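Local coordinates for protein CghA (PDB 6KBC) that belongs to the Diels-Alderase family of the calycin clan and holds the ligand WK1 in a pocket of its two-domain, beta-rich fold, at residues A75-I81 with Q93-V99; L308-L314 with D342-A348. All coordinates share one frame; numbering follows the deposited sequence.

Interaction 1. Residues A75-I81 with Q93-V99; sequences ASFRAAI and QHLVVPV. With WK1 ((2S)-3-[(2S,4E)-4-[[(1R,2S,4aR,6S,8R,8aS)-2-[(E)-but-2-en-2-yl]-6,8-dimethyl-1,2,4a,5,6,7,8,8a-octahydronaphthalen-1-yl]-oxidanyl-methylidene]-3,5-bis(oxidanylidene)pyrrolidin-2-yl]-2-methyl-2-oxidanyl-propanoic acid), chain B.
This is an antiparallel beta-hairpin pairing in the N-terminal calycin-like domain, Arg-78 to Ile-81 running against Gln-93 to Val-96, and one side of it carries a run of side-chain hydrogen bonds that ends at the ligand WK1. Ala-79 and Leu-95 are joined by a pair of backbone bonds, Leu-95 N to Ala-79 O being 3.0 Å. On the face shared by Arg-78, Ala-80, His-94 and Val-96, Arg-78 swings CG opposite its backbone N (chi1 -171°) and bends at chi3, which brings Arg-78 NH1 to His-94 ND1 at 3.1 Å. The guanidinium stands steeply to the imidazole, planes 76° apart, with Val-96 CG2 over one of its faces. Arg-78 NH2 donates to Ala-75 O at 3.0 Å, and with the bond to His-94 this fixes the turn of the guanidinium. His-94 accepts at ND1, and His-94 NE2 donates to WK1 O at 2.6 Å, in the ring plane. Ala-80 CB lies 3.6 Å from His-94 CD2 and also borders the ligand. On the reverse face Ile-81 CD1 packs on Leu-95 CD1 at 3.7 Å. Strand 60-69 pairs with the other edge of 77-85, and Trp-118 of strand 113-119 touches both Phe-77 and Val-97.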
ATOM      1  N   ALA A  75     -10.820   8.592 -17.377  1.00 51.07           N
ATOM      2  CA  ALA A  75     -10.209   7.303 -17.042  1.00 48.13           C
ATOM      3  C   ALA A  75     -10.011   7.167 -15.527  1.00 48.03           C
ATOM      4  O   ALA A  75      -8.900   7.026 -15.020  1.00 49.74           O
ATOM      5  CB  ALA A  75      -8.895   7.138 -17.793  1.00 44.04           C
ATOM      6  N   SER A  76     -11.130   7.188 -14.802  1.00 46.27           N
ATOM      7  CA  SER A  76     -11.078   7.197 -13.345  1.00 47.05           C
ATOM      8  C   SER A  76     -10.891   5.819 -12.733  1.00 42.39           C
ATOM      9  O   SER A  76     -10.548   5.732 -11.550  1.00 42.89           O
ATOM     10  CB  SER A  76     -12.354   7.814 -12.765  1.00 44.43           C
ATOM     11  OG  SER A  76     -12.339   9.224 -12.903  1.00 47.69           O
ATOM     12  N   PHE A  77     -11.137   4.749 -13.483  1.00 43.52           N
ATOM     13  CA  PHE A  77     -11.194   3.402 -12.925  1.00 41.91           C
ATOM     14  C   PHE A  77     -10.056   2.575 -13.489  1.00 42.88           C
ATOM     15  O   PHE A  77      -9.902   2.461 -14.710  1.00 41.95           O
ATOM     16  CB  PHE A  77     -12.537   2.738 -13.216  1.00 44.06           C
ATOM     17  CG  PHE A  77     -13.699   3.621 -12.920  1.00 45.29           C
ATOM     18  CD1 PHE A  77     -13.768   4.292 -11.712  1.00 42.46           C
ATOM     19  CD2 PHE A  77     -14.708   3.806 -13.850  1.00 48.69           C
ATOM     20  CE1 PHE A  77     -14.827   5.120 -11.423  1.00 45.64           C
ATOM     21  CE2 PHE A  77     -15.773   4.641 -13.569  1.00 50.25           C
ATOM     22  CZ  PHE A  77     -15.830   5.301 -12.355  1.00 50.28           C
ATOM     23  N   ARG A  78      -9.277   1.980 -12.594  1.00 39.51           N
ATOM     24  CA  ARG A  78      -7.944   1.543 -12.962  1.00 39.47           C
ATOM     25  C   ARG A  78      -7.507   0.510 -11.939  1.00 35.13           C
ATOM     26  O   ARG A  78      -7.707   0.707 -10.737  1.00 33.72           O
ATOM     27  CB  ARG A  78      -7.019   2.767 -12.974  1.00 41.56           C
ATOM     28  CG  ARG A  78      -5.639   2.624 -13.526  1.00 43.53           C
ATOM     29  CD  ARG A  78      -4.966   3.979 -13.331  1.00 42.14           C
ATOM     30  NE  ARG A  78      -5.645   5.051 -14.060  1.00 44.17           N
ATOM     31  CZ  ARG A  78      -5.410   5.385 -15.327  1.00 46.93           C
ATOM     32  NH1 ARG A  78      -4.459   4.776 -16.020  1.00 46.26           N
ATOM     33  NH2 ARG A  78      -6.098   6.371 -15.886  1.00 50.66           N
ATOM     34  N   ALA A  79      -6.966  -0.600 -12.412  1.00 34.10           N
ATOM     35  CA  ALA A  79      -6.258  -1.546 -11.560  1.00 34.22           C
ATOM     36  C   ALA A  79      -4.802  -1.413 -11.960  1.00 34.76           C
ATOM     37  O   ALA A  79      -4.425  -1.797 -13.072  1.00 34.69           O
ATOM     38  CB  ALA A  79      -6.761  -2.978 -11.733  1.00 32.39           C
ATOM     39  N   ALA A  80      -3.998  -0.820 -11.080  1.00 29.51           N
ATOM     40  CA  ALA A  80      -2.585  -0.610 -11.367  1.00 33.56           C
ATOM     41  C   ALA A  80      -1.820  -1.811 -10.838  1.00 26.94           C
ATOM     42  O   ALA A  80      -1.868  -2.096  -9.638  1.00 27.53           O
ATOM     43  CB  ALA A  80      -2.069   0.681 -10.731  1.00 30.04           C
ATOM     44  N   ILE A  81      -1.103  -2.499 -11.726  1.00 28.40           N
ATOM     45  CA  ILE A  81      -0.494  -3.783 -11.408  1.00 29.55           C
ATOM     46  C   ILE A  81       1.011  -3.697 -11.578  1.00 25.36           C
ATOM     47  O   ILE A  81       1.505  -3.175 -12.583  1.00 27.91           O
ATOM     48  CB  ILE A  81      -1.055  -4.916 -12.292  1.00 30.18           C
ATOM     49  CG1 ILE A  81      -2.568  -5.014 -12.134  1.00 29.91           C
ATOM     50  CG2 ILE A  81      -0.397  -6.237 -11.913  1.00 27.18           C
ATOM     51  CD1 ILE A  81      -3.258  -5.660 -13.338  1.00 31.40           C
ATOM     52  N   GLN A  93       1.471  -2.761 -15.660  1.00 34.39           N
ATOM     53  CA  GLN A  93       0.448  -2.272 -16.564  1.00 38.66           C
ATOM     54  C   GLN A  93      -0.732  -1.790 -15.744  1.00 35.65           C
ATOM     55  O   GLN A  93      -0.972  -2.265 -14.630  1.00 30.61           O
ATOM     56  CB  GLN A  93      -0.011  -3.352 -17.549  1.00 34.69           C
ATOM     57  CG  GLN A  93       0.957  -3.653 -18.670  1.00 41.57           C
ATOM     58  CD  GLN A  93       0.341  -4.571 -19.702  1.00 45.65           C
ATOM     59  OE1 GLN A  93      -0.882  -4.609 -19.855  1.00 49.15           O
ATOM     60  NE2 GLN A  93       1.179  -5.320 -20.413  1.00 44.21           N
ATOM     61  N   HIS A  94      -1.455  -0.834 -16.309  1.00 32.96           N
ATOM     62  CA  HIS A  94      -2.764  -0.441 -15.823  1.00 37.80           C
ATOM     63  C   HIS A  94      -3.823  -1.122 -16.667  1.00 38.55           C
ATOM     64  O   HIS A  94      -3.718  -1.162 -17.896  1.00 39.87           O
ATOM     65  CB  HIS A  94      -2.953   1.071 -15.903  1.00 38.53           C
ATOM     66  CG  HIS A  94      -2.032   1.844 -15.015  1.00 41.23           C
ATOM     67  ND1 HIS A  94      -1.991   3.221 -15.005  1.00 42.73           N
ATOM     68  CD2 HIS A  94      -1.126   1.432 -14.097  1.00 38.85           C
ATOM     69  CE1 HIS A  94      -1.092   3.625 -14.124  1.00 42.62           C
ATOM     70  NE2 HIS A  94      -0.558   2.558 -13.554  1.00 40.98           N
ATOM     71  N   LEU A  95      -4.822  -1.679 -16.001  1.00 38.56           N
ATOM     72  CA  LEU A  95      -6.060  -2.098 -16.647  1.00 39.59           C
ATOM     73  C   LEU A  95      -7.050  -0.963 -16.432  1.00 38.84           C
ATOM     74  O   LEU A  95      -7.614  -0.818 -15.347  1.00 38.37           O
ATOM     75  CB  LEU A  95      -6.574  -3.405 -16.064  1.00 35.15           C
ATOM     76  CG  LEU A  95      -5.587  -4.566 -16.066  1.00 37.73           C
ATOM     77  CD1 LEU A  95      -6.247  -5.802 -15.472  1.00 36.94           C
ATOM     78  CD2 LEU A  95      -5.107  -4.823 -17.478  1.00 41.51           C
ATOM     79  N   VAL A  96      -7.226  -0.133 -17.447  1.00 42.37           N
ATOM     80  CA  VAL A  96      -8.187   0.959 -17.394  1.00 43.17           C
ATOM     81  C   VAL A  96      -9.521   0.439 -17.910  1.00 42.24           C
ATOM     82  O   VAL A  96      -9.596  -0.103 -19.017  1.00 40.82           O
ATOM     83  CB  VAL A  96      -7.701   2.157 -18.220  1.00 42.57           C
ATOM     84  CG1 VAL A  96      -8.627   3.352 -18.017  1.00 44.96           C
ATOM     85  CG2 VAL A  96      -6.256   2.506 -17.853  1.00 45.24           C
ATOM     86  N   VAL A  97     -10.568   0.595 -17.107  1.00 44.87           N
ATOM     87  CA  VAL A  97     -11.868  -0.001 -17.408  1.00 45.35           C
ATOM     88  C   VAL A  97     -12.942   1.072 -17.292  1.00 48.78           C
ATOM     89  O   VAL A  97     -12.767   2.084 -16.592  1.00 45.31           O
ATOM     90  CB  VAL A  97     -12.179  -1.196 -16.475  1.00 42.56           C
ATOM     91  CG1 VAL A  97     -11.135  -2.287 -16.651  1.00 42.87           C
ATOM     92  CG2 VAL A  97     -12.265  -0.742 -15.028  1.00 41.76           C
ATOM     93  N   PRO A  98     -14.074   0.884 -17.981  1.00 48.85           N
ATOM     94  CA  PRO A  98     -15.189   1.835 -17.869  1.00 48.31           C
ATOM     95  C   PRO A  98     -16.148   1.585 -16.716  1.00 45.42           C
ATOM     96  O   PRO A  98     -16.972   2.463 -16.433  1.00 47.22           O
ATOM     97  CB  PRO A  98     -15.915   1.653 -19.212  1.00 52.73           C
ATOM     98  CG  PRO A  98     -15.688   0.222 -19.544  1.00 53.00           C
ATOM     99  CD  PRO A  98     -14.286  -0.088 -19.070  1.00 49.21           C
ATOM    100  N   VAL A  99     -16.079   0.437 -16.046  1.00 43.91           N
ATOM    101  CA  VAL A  99     -17.012   0.095 -14.978  1.00 48.35           C
ATOM    102  C   VAL A  99     -16.234  -0.278 -13.727  1.00 48.58           C
ATOM    103  O   VAL A  99     -15.326  -1.115 -13.776  1.00 46.70           O
ATOM    104  CB  VAL A  99     -17.952  -1.062 -15.370  1.00 48.13           C
ATOM    105  CG1 VAL A  99     -19.008  -1.257 -14.300  1.00 50.44           C
ATOM    106  CG2 VAL A  99     -18.617  -0.785 -16.700  1.00 51.32           C
TER
HETATM  107  O   WK1 B 501       1.368   3.085 -11.941  1.00 42.02           O
HETATM  108  C17 WK1 B 501       1.633   2.303 -11.065  1.00 40.34           C
HETATM  109  O1  WK1 B 501       1.694   1.121 -11.257  1.00 35.21           O
HETATM  110  C19 WK1 B 501       1.908   2.784  -9.699  1.00 35.90           C
HETATM  111  O2  WK1 B 501       1.948   4.168  -9.618  1.00 39.32           O
HETATM  112  C18 WK1 B 501       3.268   2.315  -9.285  1.00 35.48           C
HETATM  113  C20 WK1 B 501       0.754   2.249  -8.898  1.00 35.40           C
HETATM  114  C22 WK1 B 501       1.042   2.294  -7.453  1.00 33.71           C
HETATM  115  N   WK1 B 501       0.108   1.651  -6.548  1.00 34.23           N
HETATM  116  C21 WK1 B 501      -0.143   2.456  -5.522  1.00 36.07           C
HETATM  117  O5  WK1 B 501      -0.940   2.111  -4.537  1.00 32.29           O
HETATM  118  C23 WK1 B 501       1.218   3.593  -6.842  1.00 41.42           C
HETATM  119  O4  WK1 B 501       1.976   4.564  -7.307  1.00 36.88           O
HETATM  120  C24 WK1 B 501       0.527   3.763  -5.611  1.00 39.24           C
HETATM  121  C16 WK1 B 501       0.535   4.936  -4.744  1.00 39.12           C
HETATM  122  O3  WK1 B 501       1.248   5.932  -5.103  1.00 41.47           O
HETATM  123  C9  WK1 B 501      -0.143   4.906  -3.438  1.00 38.30           C
HETATM  124  C8  WK1 B 501       0.963   4.244  -2.567  1.00 36.98           C
HETATM  125  C12 WK1 B 501       1.783   3.112  -3.151  1.00 35.88           C
HETATM  126  C13 WK1 B 501       1.491   1.847  -2.952  1.00 34.46           C
HETATM  127  C90 WK1 B 501       2.315   0.755  -3.546  1.00 36.67           C
HETATM  128  C14 WK1 B 501       2.973   3.417  -3.989  1.00 41.16           C
HETATM  129  C7  WK1 B 501       1.965   5.247  -2.082  1.00 39.80           C
HETATM  130  C6  WK1 B 501       1.540   6.315  -1.464  1.00 38.20           C
HETATM  131  C3  WK1 B 501       0.074   6.603  -1.538  1.00 38.41           C
HETATM  132  C4  WK1 B 501      -0.536   6.267  -2.883  1.00 40.09           C
HETATM  133  C5  WK1 B 501      -2.041   6.326  -2.712  1.00 43.32           C
HETATM  134  C11 WK1 B 501      -2.716   6.192  -4.040  1.00 41.11           C
HETATM  135  C2  WK1 B 501      -0.370   7.952  -1.034  1.00 38.30           C
HETATM  136  C1  WK1 B 501      -1.819   7.784  -0.699  1.00 38.08           C
HETATM  137  C10 WK1 B 501      -2.438   8.933   0.027  1.00 40.88           C
HETATM  138  C   WK1 B 501      -2.550   7.556  -1.987  1.00 40.47           C
HETATM  139  O   HOH W   1     -11.850   4.424 -16.188  1.00 42.86           O

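Interaction 2. Residues L308-L314 with D342-A348; sequences LYDGDGL and DLRHHQA
Leu-308 lays CD1 over one face of the Arg-344 guanidinium, off toward its rim and 4.0 Å from Arg-344 NH2, while the same methyl meets Asp-342 CG at 3.8 Å. The Arg-344 chain is extended from CG to NE and enters the bend of the 308-314 loop, where a single nitrogen serves two carbonyls: Arg-344 NH1 binds Asp-310 O at 2.8 Å and Asp-312 O at 2.9 Å. Both oxygens lie in the guanidinium plane and offer a lone pair, the bond to Asp-310 being nearly straight at 171°. Arg-344 NH2 makes a salt bridge with Asp-342 OD2, approached from above the carboxylate plane, and shares water 2 with Asp-310 O. Asp-342 OD1 also forms a salt bridge with Arg-326. Gly-311 turns the loop between the two carbonyls with a positive phi (88°).

Further along, Leu-314 and His-345 grip each other twice. Leu-314 N donates to His-345 O at 2.8 Å, and His-345 ND1 donates to Leu-314 O at 2.8 Å, close to the ring plane. Leu-314 CD1 then reaches past His-346 to Ala-348 N at 3.3 Å. The imidazole of His-345 is held at NE2 by Glu-390 and stacks on Phe-367. The loop thus leaves strand 302-308 and rides over the end of 338-346, which lies between strands 324-330 and 363-375; His-346 and Gln-347 form a classic beta bulge opposite Val-368.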
ATOM      1  N   LEU A 308      18.288   6.275   3.509  1.00 19.22           N
ATOM      2  CA  LEU A 308      19.656   5.790   3.667  1.00 20.23           C
ATOM      3  C   LEU A 308      20.424   6.084   2.392  1.00 20.38           C
ATOM      4  O   LEU A 308      19.904   5.867   1.294  1.00 20.09           O
ATOM      5  CB  LEU A 308      19.680   4.290   3.944  1.00 19.05           C
ATOM      6  CG  LEU A 308      19.109   3.823   5.282  1.00 22.77           C
ATOM      7  CD1 LEU A 308      19.131   2.319   5.358  1.00 24.21           C
ATOM      8  CD2 LEU A 308      19.909   4.404   6.437  1.00 23.91           C
ATOM      9  N   TYR A 309      21.644   6.608   2.539  1.00 20.55           N
ATOM     10  CA  TYR A 309      22.504   6.887   1.396  1.00 23.56           C
ATOM     11  C   TYR A 309      23.800   6.095   1.419  1.00 27.31           C
ATOM     12  O   TYR A 309      24.461   6.006   0.381  1.00 28.33           O
ATOM     13  CB  TYR A 309      22.834   8.391   1.334  1.00 22.71           C
ATOM     14  CG  TYR A 309      21.575   9.208   1.179  1.00 21.27           C
ATOM     15  CD1 TYR A 309      20.993   9.390  -0.063  1.00 21.42           C
ATOM     16  CD2 TYR A 309      20.937   9.753   2.298  1.00 21.14           C
ATOM     17  CE1 TYR A 309      19.822  10.117  -0.205  1.00 19.50           C
ATOM     18  CE2 TYR A 309      19.776  10.484   2.166  1.00 18.97           C
ATOM     19  CZ  TYR A 309      19.224  10.658   0.910  1.00 20.06           C
ATOM     20  OH  TYR A 309      18.061  11.372   0.765  1.00 20.18           O
ATOM     21  N   ASP A 310      24.168   5.510   2.557  1.00 23.63           N
ATOM     22  CA  ASP A 310      25.423   4.792   2.717  1.00 28.53           C
ATOM     23  C   ASP A 310      25.161   3.290   2.779  1.00 28.82           C
ATOM     24  O   ASP A 310      24.079   2.850   3.182  1.00 24.23           O
ATOM     25  CB  ASP A 310      26.147   5.236   3.995  1.00 25.01           C
ATOM     26  CG  ASP A 310      26.483   6.724   3.991  1.00 35.05           C
ATOM     27  OD1 ASP A 310      26.703   7.298   2.902  1.00 32.92           O
ATOM     28  OD2 ASP A 310      26.532   7.325   5.085  1.00 40.24           O
ATOM     29  N   GLY A 311      26.165   2.502   2.385  1.00 28.65           N
ATOM     30  CA  GLY A 311      26.058   1.053   2.444  1.00 27.50           C
ATOM     31  C   GLY A 311      25.443   0.465   1.189  1.00 29.04           C
ATOM     32  O   GLY A 311      25.259   1.129   0.161  1.00 26.33           O
ATOM     33  N   ASP A 312      25.112  -0.823   1.290  1.00 26.57           N
ATOM     34  CA  ASP A 312      24.610  -1.568   0.147  1.00 27.79           C
ATOM     35  C   ASP A 312      23.195  -1.134  -0.213  1.00 26.07           C
ATOM     36  O   ASP A 312      22.435  -0.614   0.616  1.00 24.18           O
ATOM     37  CB  ASP A 312      24.613  -3.083   0.426  1.00 27.29           C
ATOM     38  CG  ASP A 312      25.999  -3.620   0.759  1.00 30.01           C
ATOM     39  OD1 ASP A 312      27.002  -2.943   0.454  1.00 37.12           O
ATOM     40  OD2 ASP A 312      26.074  -4.729   1.316  1.00 40.35           O
ATOM     41  N   GLY A 313      22.837  -1.394  -1.467  1.00 28.67           N
ATOM     42  CA  GLY A 313      21.511  -1.105  -1.973  1.00 25.16           C
ATOM     43  C   GLY A 313      21.577  -0.390  -3.299  1.00 23.76           C
ATOM     44  O   GLY A 313      22.447   0.467  -3.506  1.00 23.26           O
ATOM     45  N   LEU A 314      20.666  -0.740  -4.202  1.00 21.62           N
ATOM     46  CA  LEU A 314      20.510   0.006  -5.443  1.00 24.57           C
ATOM     47  C   LEU A 314      20.172   1.461  -5.139  1.00 23.80           C
ATOM     48  O   LEU A 314      19.377   1.756  -4.241  1.00 21.11           O
ATOM     49  CB  LEU A 314      19.397  -0.605  -6.284  1.00 21.52           C
ATOM     50  CG  LEU A 314      19.556  -2.064  -6.717  1.00 22.96           C
ATOM     51  CD1 LEU A 314      18.250  -2.513  -7.396  1.00 26.45           C
ATOM     52  CD2 LEU A 314      20.778  -2.278  -7.627  1.00 27.47           C
ATOM     53  N   ASP A 342      16.906  -1.846   8.588  1.00 21.29           N
ATOM     54  CA  ASP A 342      17.382  -1.266   7.346  1.00 24.20           C
ATOM     55  C   ASP A 342      16.742  -2.026   6.207  1.00 22.99           C
ATOM     56  O   ASP A 342      16.792  -3.266   6.170  1.00 20.83           O
ATOM     57  CB  ASP A 342      18.907  -1.314   7.264  1.00 22.47           C
ATOM     58  CG  ASP A 342      19.553  -0.217   8.101  1.00 27.77           C
ATOM     59  OD1 ASP A 342      18.806   0.557   8.753  1.00 24.84           O
ATOM     60  OD2 ASP A 342      20.787  -0.107   8.081  1.00 30.45           O
ATOM     61  N   LEU A 343      16.108  -1.294   5.312  1.00 16.10           N
ATOM     62  CA  LEU A 343      15.443  -1.868   4.153  1.00 19.34           C
ATOM     63  C   LEU A 343      16.238  -1.395   2.949  1.00 22.31           C
ATOM     64  O   LEU A 343      16.115  -0.237   2.538  1.00 19.60           O
ATOM     65  CB  LEU A 343      13.992  -1.422   4.073  1.00 18.08           C
ATOM     66  CG  LEU A 343      13.007  -2.177   4.979  1.00 21.93           C
ATOM     67  CD1 LEU A 343      13.325  -1.982   6.434  1.00 22.90           C
ATOM     68  CD2 LEU A 343      11.645  -1.637   4.681  1.00 25.61           C
ATOM     69  N   ARG A 344      17.070  -2.266   2.395  1.00 19.11           N
ATOM     70  CA  ARG A 344      17.993  -1.839   1.353  1.00 20.87           C
ATOM     71  C   ARG A 344      17.502  -2.327   0.006  1.00 21.15           C
ATOM     72  O   ARG A 344      17.078  -3.479  -0.129  1.00 19.25           O
ATOM     73  CB  ARG A 344      19.422  -2.307   1.646  1.00 20.04           C
ATOM     74  CG  ARG A 344      19.928  -1.641   2.914  1.00 22.88           C
ATOM     75  CD  ARG A 344      21.325  -2.088   3.315  1.00 23.80           C
ATOM     76  NE  ARG A 344      21.751  -1.353   4.500  1.00 21.25           N
ATOM     77  CZ  ARG A 344      22.337  -0.159   4.463  1.00 26.83           C
ATOM     78  NH1 ARG A 344      22.566   0.440   3.293  1.00 22.20           N
ATOM     79  NH2 ARG A 344      22.686   0.439   5.597  1.00 25.27           N
ATOM     80  N   HIS A 345      17.551  -1.426  -0.981  1.00 19.59           N
ATOM     81  CA  HIS A 345      17.060  -1.702  -2.324  1.00 19.70           C
ATOM     82  C   HIS A 345      17.803  -2.881  -2.930  1.00 22.99           C
ATOM     83  O   HIS A 345      19.010  -2.792  -3.190  1.00 20.97           O
ATOM     84  CB  HIS A 345      17.241  -0.479  -3.218  1.00 20.25           C
ATOM     85  CG  HIS A 345      16.468   0.721  -2.755  1.00 19.11           C
ATOM     86  ND1 HIS A 345      16.848   2.011  -3.060  1.00 18.69           N
ATOM     87  CD2 HIS A 345      15.333   0.821  -2.022  1.00 19.66           C
ATOM     88  CE1 HIS A 345      15.984   2.857  -2.525  1.00 20.18           C
ATOM     89  NE2 HIS A 345      15.046   2.161  -1.903  1.00 20.60           N
ATOM     90  N   HIS A 346      17.081  -3.973  -3.169  1.00 21.91           N
ATOM     91  CA  HIS A 346      17.654  -5.185  -3.725  1.00 21.46           C
ATOM     92  C   HIS A 346      17.339  -5.352  -5.200  1.00 22.82           C
ATOM     93  O   HIS A 346      18.217  -5.719  -5.978  1.00 23.35           O
ATOM     94  CB  HIS A 346      17.159  -6.413  -2.950  1.00 24.62           C
ATOM     95  CG  HIS A 346      17.695  -7.699  -3.490  1.00 24.69           C
ATOM     96  ND1 HIS A 346      18.978  -8.133  -3.235  1.00 27.07           N
ATOM     97  CD2 HIS A 346      17.135  -8.628  -4.305  1.00 25.66           C
ATOM     98  CE1 HIS A 346      19.183  -9.278  -3.862  1.00 30.41           C
ATOM     99  NE2 HIS A 346      18.079  -9.603  -4.514  1.00 29.87           N
ATOM    100  N   GLN A 347      16.111  -5.068  -5.606  1.00 20.98           N
ATOM    101  CA  GLN A 347      15.719  -5.199  -6.997  1.00 23.26           C
ATOM    102  C   GLN A 347      14.875  -4.004  -7.365  1.00 20.92           C
ATOM    103  O   GLN A 347      13.911  -3.690  -6.662  1.00 20.77           O
ATOM    104  CB  GLN A 347      14.921  -6.495  -7.264  1.00 22.81           C
ATOM    105  CG  GLN A 347      14.553  -6.640  -8.732  1.00 22.59           C
ATOM    106  CD  GLN A 347      13.707  -7.875  -9.032  1.00 28.71           C
ATOM    107  OE1 GLN A 347      13.470  -8.722  -8.161  1.00 23.41           O
ATOM    108  NE2 GLN A 347      13.236  -7.967 -10.272  1.00 26.51           N
ATOM    109  N   ALA A 348      15.226  -3.368  -8.476  1.00 21.81           N
ATOM    110  CA  ALA A 348      14.439  -2.267  -9.015  1.00 25.05           C
ATOM    111  C   ALA A 348      13.169  -2.824  -9.637  1.00 26.15           C
ATOM    112  O   ALA A 348      13.222  -3.559 -10.623  1.00 26.43           O
ATOM    113  CB  ALA A 348      15.248  -1.498 -10.055  1.00 22.66           C
TER
HETATM  114  O   HOH W   2      23.951   2.794   6.274  1.00 30.21           O

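How the interactions relate
Interaction 1 lies in the N-terminal domain and interaction 2 in the C-terminal one; they share no strand and stay apart, with centres 31 Å from each other and nearest atoms about 12 Å apart. The hairpin of interaction 1 is partly buried and rests on a regular backbone ladder, whereas interaction 2 is a surface contact in which a loop is fastened to a strand mainly through side chains gripping carbonyls. Each uses an arginine and a histidine, but differently. In interaction 1 they bond to each other and the histidine also bonds WK1; in interaction 2 they hold separate places along the loop, and the His-345 side chain is about 12 Å from WK1.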